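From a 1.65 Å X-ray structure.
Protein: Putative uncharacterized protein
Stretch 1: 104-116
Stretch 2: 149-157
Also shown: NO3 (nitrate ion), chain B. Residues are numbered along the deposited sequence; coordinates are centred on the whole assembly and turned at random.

Stretch 1 (104-116) AMGKSRSVTAIIA
Stretch 2 (149-157) TRPIAGPND

What sets the register of the two stretches? Residues 104-108 form a loop leading into a helix from Arg109; the partner segment, a type I turn from Arg150 to Ala153 followed by an extended run, lies against it, with CA atoms 4.3 Å apart for Lys107 and Ala153 and 3.7 Å for Ser108 and Pro155. Gly154 N donates to Lys107 O at 2.8 Å, and Asn156 N to Ser108 OG (chi1 t) at 3.0 Å.

Why does Pro155 cover the most surface? Its ring (C-gamma exo; phi/psi -62/149) packs on the helix: CG lies 3.8 Å from Val111 CG1 (chi1 t) and 4.1 Å from Ile115 CD1 (m, t), while its CB is 3.2 Å from Thr112 OG1, which donates to Ser108 O. Val111 CG2 also meets Ala153 CB at 3.7 Å.

How do Lys107 and Ile152 meet? Lys107 is fully extended, all four chi angles t, and its CG passes 3.3 Å from Ile152 O. Ile152 (t, t) reaches Met105, CD1 to CE at 4.0 Å.

What does Arg150 hold? With chi1-chi3 t, p, t, its guanidinium edge donates from NE to Gly106 O and from NH2 to Met105 O, both 2.9 Å. Glycine suits 106: phi/psi is 63/37, and an ideal CB would lie 2.3 Å from Arg150 NH2, a clash.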

ATOM      1  N   ALA A 104       0.651   7.525  -8.957  1.00 21.41           N
ATOM      2  CA  ALA A 104       0.836   8.883  -9.524  1.00 22.08           C
ATOM      3  C   ALA A 104       0.394   9.951  -8.543  1.00 23.25           C
ATOM      4  O   ALA A 104       1.151  10.881  -8.242  1.00 24.11           O
ATOM      5  CB  ALA A 104       0.105   9.020 -10.873  1.00 24.55           C
ATOM      6  N   MET A 105      -0.849   9.885  -8.109  1.00 24.04           N
ATOM      7  CA  MET A 105      -1.352  10.922  -7.212  1.00 21.78           C
ATOM      8  C   MET A 105      -1.271  10.531  -5.752  1.00 23.73           C
ATOM      9  O   MET A 105      -1.434  11.423  -4.908  1.00 22.83           O
ATOM     10  CB  MET A 105      -2.817  11.256  -7.527  1.00 21.72           C
ATOM     11  CG  MET A 105      -3.119  11.804  -8.932  1.00 26.45           C
ATOM     12  SD  MET A 105      -4.870  11.997  -9.178  1.00 34.08           S
ATOM     13  CE  MET A 105      -5.196  13.201  -7.885  1.00 37.67           C
ATOM     14  N   GLY A 106      -0.948   9.263  -5.407  1.00 21.24           N
ATOM     15  CA  GLY A 106      -1.139   8.858  -4.034  1.00 19.33           C
ATOM     16  C   GLY A 106      -2.584   8.904  -3.597  1.00 20.76           C
ATOM     17  O   GLY A 106      -2.870   9.196  -2.425  1.00 19.91           O
ATOM     18  N   LYS A 107      -3.507   8.556  -4.505  1.00 20.95           N
ATOM     19  CA  LYS A 107      -4.943   8.652  -4.284  1.00 21.50           C
ATOM     20  C   LYS A 107      -5.630   7.306  -4.438  1.00 22.02           C
ATOM     21  O   LYS A 107      -6.441   6.933  -3.587  1.00 20.75           O
ATOM     22  CB  LYS A 107      -5.613   9.654  -5.270  1.00 22.63           C
ATOM     23  CG  LYS A 107      -7.113   9.646  -5.186  1.00 23.57           C
ATOM     24  CD  LYS A 107      -7.657  10.658  -6.198  1.00 26.88           C
ATOM     25  CE  LYS A 107      -9.152  10.646  -6.175  1.00 32.84           C
ATOM     26  NZ  LYS A 107      -9.710  11.518  -7.344  1.00 37.00           N
ATOM     27  N   SER A 108      -5.360   6.589  -5.531  1.00 20.86           N
ATOM     28  CA  SER A 108      -6.188   5.442  -5.907  1.00 20.12           C
ATOM     29  C   SER A 108      -5.374   4.147  -5.957  1.00 20.15           C
ATOM     30  O   SER A 108      -5.630   3.214  -5.178  1.00 20.78           O
ATOM     31  CB  SER A 108      -6.865   5.764  -7.246  1.00 21.90           C
ATOM     32  OG  SER A 108      -7.673   4.638  -7.640  1.00 24.36           O
ATOM     33  N   ARG A 109      -4.370   4.063  -6.826  1.00 20.80           N
ATOM     34  CA  ARG A 109      -3.618   2.806  -6.955  1.00 21.12           C
ATOM     35  C   ARG A 109      -2.869   2.455  -5.644  1.00 21.84           C
ATOM     36  O   ARG A 109      -3.006   1.347  -5.121  1.00 19.30           O
ATOM     37  CB  ARG A 109      -2.641   2.895  -8.113  1.00 29.74           C
ATOM     38  CG  ARG A 109      -3.353   2.677  -9.482  1.00 31.29           C
ATOM     39  CD  ARG A 109      -2.405   3.019 -10.562  1.00 32.25           C
ATOM     40  NE  ARG A 109      -2.313   4.489 -10.701  1.00 32.54           N
ATOM     41  CZ  ARG A 109      -1.763   5.079 -11.759  1.00 36.18           C
ATOM     42  NH1 ARG A 109      -1.261   4.336 -12.749  1.00 34.93           N
ATOM     43  NH2 ARG A 109      -1.733   6.442 -11.847  1.00 34.24           N
ATOM     44  N   SER A 110      -2.038   3.371  -5.137  1.00 20.34           N
ATOM     45  CA  SER A 110      -1.237   3.069  -3.953  1.00 17.94           C
ATOM     46  C   SER A 110      -2.130   2.854  -2.730  1.00 20.20           C
ATOM     47  O   SER A 110      -1.824   2.030  -1.868  1.00 19.91           O
ATOM     48  CB  SER A 110      -0.213   4.210  -3.652  1.00 19.78           C
ATOM     49  OG  SER A 110      -0.922   5.422  -3.616  1.00 19.20           O
ATOM     50  N   VAL A 111      -3.210   3.638  -2.631  1.00 17.58           N
ATOM     51  CA  VAL A 111      -4.109   3.537  -1.494  1.00 18.69           C
ATOM     52  C   VAL A 111      -4.780   2.174  -1.499  1.00 19.47           C
ATOM     53  O   VAL A 111      -5.033   1.594  -0.438  1.00 19.00           O
ATOM     54  CB  VAL A 111      -5.131   4.696  -1.542  1.00 20.75           C
ATOM     55  CG1 VAL A 111      -6.272   4.564  -0.530  1.00 21.93           C
ATOM     56  CG2 VAL A 111      -4.402   6.021  -1.231  1.00 18.93           C
ATOM     57  N   THR A 112      -5.173   1.694  -2.696  1.00 19.30           N
ATOM     58  CA  THR A 112      -5.749   0.350  -2.761  1.00 17.65           C
ATOM     59  C   THR A 112      -4.784  -0.700  -2.232  1.00 19.93           C
ATOM     60  O   THR A 112      -5.177  -1.613  -1.478  1.00 18.16           O
ATOM     61  CB  THR A 112      -6.150   0.063  -4.215  1.00 18.34           C
ATOM     62  OG1 THR A 112      -7.177   0.976  -4.610  1.00 19.92           O
ATOM     63  CG2 THR A 112      -6.657  -1.431  -4.342  1.00 20.49           C
ATOM     64  N   ALA A 113      -3.512  -0.589  -2.613  1.00 17.77           N
ATOM     65  CA  ALA A 113      -2.520  -1.537  -2.090  1.00 18.55           C
ATOM     66  C   ALA A 113      -2.403  -1.460  -0.575  1.00 19.88           C
ATOM     67  O   ALA A 113      -2.306  -2.509   0.089  1.00 19.94           O
ATOM     68  CB  ALA A 113      -1.165  -1.256  -2.757  1.00 20.14           C
ATOM     69  N   ILE A 114      -2.408  -0.245  -0.021  1.00 18.60           N
ATOM     70  CA  ILE A 114      -2.283  -0.101   1.439  1.00 15.98           C
ATOM     71  C   ILE A 114      -3.505  -0.668   2.119  1.00 17.68           C
ATOM     72  O   ILE A 114      -3.392  -1.355   3.129  1.00 17.77           O
ATOM     73  CB  ILE A 114      -2.070   1.371   1.794  1.00 18.65           C
ATOM     74  CG1 ILE A 114      -0.623   1.682   1.394  1.00 25.31           C
ATOM     75  CG2 ILE A 114      -2.421   1.616   3.312  1.00 18.82           C
ATOM     76  CD1 ILE A 114      -0.184   3.030   1.722  1.00 29.67           C
ATOM     77  N   ILE A 115      -4.702  -0.375   1.585  1.00 18.66           N
ATOM     78  CA  ILE A 115      -5.909  -0.916   2.185  1.00 17.33           C
ATOM     79  C   ILE A 115      -5.864  -2.447   2.165  1.00 19.55           C
ATOM     80  O   ILE A 115      -6.267  -3.100   3.130  1.00 19.80           O
ATOM     81  CB  ILE A 115      -7.153  -0.355   1.483  1.00 18.29           C
ATOM     82  CG1 ILE A 115      -7.301   1.146   1.826  1.00 17.53           C
ATOM     83  CG2 ILE A 115      -8.399  -1.195   1.848  1.00 21.10           C
ATOM     84  CD1 ILE A 115      -8.461   1.698   0.983  1.00 18.58           C
ATOM     85  N   ALA A 116      -5.419  -3.045   1.040  1.00 17.68           N
ATOM     86  CA  ALA A 116      -5.345  -4.506   1.000  1.00 17.76           C
ATOM     87  C   ALA A 116      -4.468  -5.053   2.117  1.00 19.09           C
ATOM     88  O   ALA A 116      -4.790  -6.086   2.715  1.00 21.26           O
ATOM     89  CB  ALA A 116      -4.795  -4.966  -0.352  1.00 20.84           C
ATOM     90  N   THR A 149      -4.437  10.333   7.559  1.00 20.81           N
ATOM     91  CA  THR A 149      -3.167  10.988   7.249  1.00 19.39           C
ATOM     92  C   THR A 149      -2.953  11.242   5.774  1.00 19.19           C
ATOM     93  O   THR A 149      -2.027  12.010   5.440  1.00 20.16           O
ATOM     94  CB  THR A 149      -1.955  10.206   7.764  1.00 18.33           C
ATOM     95  OG1 THR A 149      -1.890   8.941   7.067  1.00 19.76           O
ATOM     96  CG2 THR A 149      -2.057   9.972   9.252  1.00 18.56           C
ATOM     97  N   ARG A 150      -3.791  10.656   4.877  1.00 18.98           N
ATOM     98  CA  ARG A 150      -3.729  10.923   3.437  1.00 18.45           C
ATOM     99  C   ARG A 150      -5.142  11.322   3.011  1.00 19.30           C
ATOM    100  O   ARG A 150      -5.881  10.531   2.422  1.00 20.30           O
ATOM    101  CB  ARG A 150      -3.220   9.675   2.686  1.00 20.45           C
ATOM    102  CG  ARG A 150      -3.012   9.906   1.184  1.00 21.88           C
ATOM    103  CD  ARG A 150      -1.768  10.753   0.939  1.00 20.84           C
ATOM    104  NE  ARG A 150      -1.499  10.930  -0.536  1.00 20.80           N
ATOM    105  CZ  ARG A 150      -0.515  11.726  -0.985  1.00 22.25           C
ATOM    106  NH1 ARG A 150       0.261  12.377  -0.078  1.00 21.40           N
ATOM    107  NH2 ARG A 150      -0.269  11.919  -2.282  1.00 21.96           N
ATOM    108  N   PRO A 151      -5.552  12.557   3.284  1.00 21.04           N
ATOM    109  CA  PRO A 151      -6.961  12.905   3.073  1.00 21.90           C
ATOM    110  C   PRO A 151      -7.414  12.785   1.613  1.00 25.26           C
ATOM    111  O   PRO A 151      -8.621  12.576   1.390  1.00 26.55           O
ATOM    112  CB  PRO A 151      -7.055  14.360   3.596  1.00 27.74           C
ATOM    113  CG  PRO A 151      -5.617  14.803   3.816  1.00 28.03           C
ATOM    114  CD  PRO A 151      -4.803  13.582   4.050  1.00 22.03           C
ATOM    115  N   ILE A 152      -6.513  12.900   0.616  1.00 20.15           N
ATOM    116  CA  ILE A 152      -6.974  12.761  -0.783  1.00 21.50           C
ATOM    117  C   ILE A 152      -7.257  11.310  -1.163  1.00 23.13           C
ATOM    118  O   ILE A 152      -7.817  11.091  -2.274  1.00 23.54           O
ATOM    119  CB  ILE A 152      -5.943  13.314  -1.781  1.00 24.86           C
ATOM    120  CG1 ILE A 152      -6.557  13.623  -3.155  1.00 35.44           C
ATOM    121  CG2 ILE A 152      -4.713  12.420  -1.873  1.00 26.79           C
ATOM    122  CD1 ILE A 152      -5.573  14.252  -4.091  1.00 41.89           C
ATOM    123  N   ALA A 153      -6.975  10.352  -0.275  1.00 21.21           N
ATOM    124  CA  ALA A 153      -7.153   8.934  -0.617  1.00 19.51           C
ATOM    125  C   ALA A 153      -8.560   8.660  -1.130  1.00 23.34           C
ATOM    126  O   ALA A 153      -9.551   9.139  -0.567  1.00 23.87           O
ATOM    127  CB  ALA A 153      -6.883   8.090   0.639  1.00 18.57           C
ATOM    128  N   GLY A 154      -8.645   7.860  -2.209  1.00 22.22           N
ATOM    129  CA  GLY A 154      -9.914   7.573  -2.816  1.00 24.50           C
ATOM    130  C   GLY A 154      -9.749   6.656  -4.004  1.00 23.97           C
ATOM    131  O   GLY A 154      -9.721   7.108  -5.148  1.00 26.17           O
ATOM    132  N   PRO A 155      -9.735   5.340  -3.771  1.00 22.72           N
ATOM    133  CA  PRO A 155      -9.649   4.414  -4.913  1.00 22.69           C
ATOM    134  C   PRO A 155     -10.838   4.528  -5.839  1.00 25.23           C
ATOM    135  O   PRO A 155     -11.991   4.780  -5.432  1.00 25.38           O
ATOM    136  CB  PRO A 155      -9.609   3.008  -4.272  1.00 21.22           C
ATOM    137  CG  PRO A 155      -9.095   3.298  -2.776  1.00 21.58           C
ATOM    138  CD  PRO A 155      -9.744   4.643  -2.475  1.00 23.01           C
ATOM    139  N   ASN A 156     -10.560   4.265  -7.100  1.00 23.65           N
ATOM    140  CA  ASN A 156     -11.626   4.310  -8.089  1.00 25.48           C
ATOM    141  C   ASN A 156     -12.643   3.187  -7.804  1.00 26.75           C
ATOM    142  O   ASN A 156     -12.367   2.264  -7.045  1.00 26.50           O
ATOM    143  CB  ASN A 156     -11.020   4.260  -9.507  1.00 26.73           C
ATOM    144  CG  ASN A 156     -10.587   2.874  -9.972  1.00 25.99           C
ATOM    145  OD1 ASN A 156     -11.334   1.902  -9.898  1.00 26.38           O
ATOM    146  ND2 ASN A 156      -9.382   2.791 -10.508  1.00 26.61           N
ATOM    147  N   ASP A 157     -13.843   3.292  -8.419  1.00 29.25           N
ATOM    148  CA  ASP A 157     -14.977   2.417  -8.082  1.00 30.83           C
ATOM    149  C   ASP A 157     -14.660   0.943  -8.317  1.00 28.09           C
ATOM    150  O   ASP A 157     -15.092   0.082  -7.545  1.00 29.74           O
ATOM    151  CB  ASP A 157     -16.227   2.750  -8.925  1.00 31.93           C
ATOM    152  CG  ASP A 157     -16.902   4.062  -8.567  1.00 42.85           C
ATOM    153  OD1 ASP A 157     -16.399   4.753  -7.697  1.00 41.72           O
ATOM    154  OD2 ASP A 157     -17.922   4.433  -9.239  1.00 45.78           O
TER
HETATM  155  N   NO3 B 301      -3.395   7.287  -8.625  1.00 27.77           N
HETATM  156  O1  NO3 B 301      -3.808   7.911  -7.609  1.00 24.37           O
HETATM  157  O2  NO3 B 301      -2.486   7.773  -9.344  1.00 27.56           O
HETATM  158  O3  NO3 B 301      -3.786   6.099  -8.805  1.00 24.88           O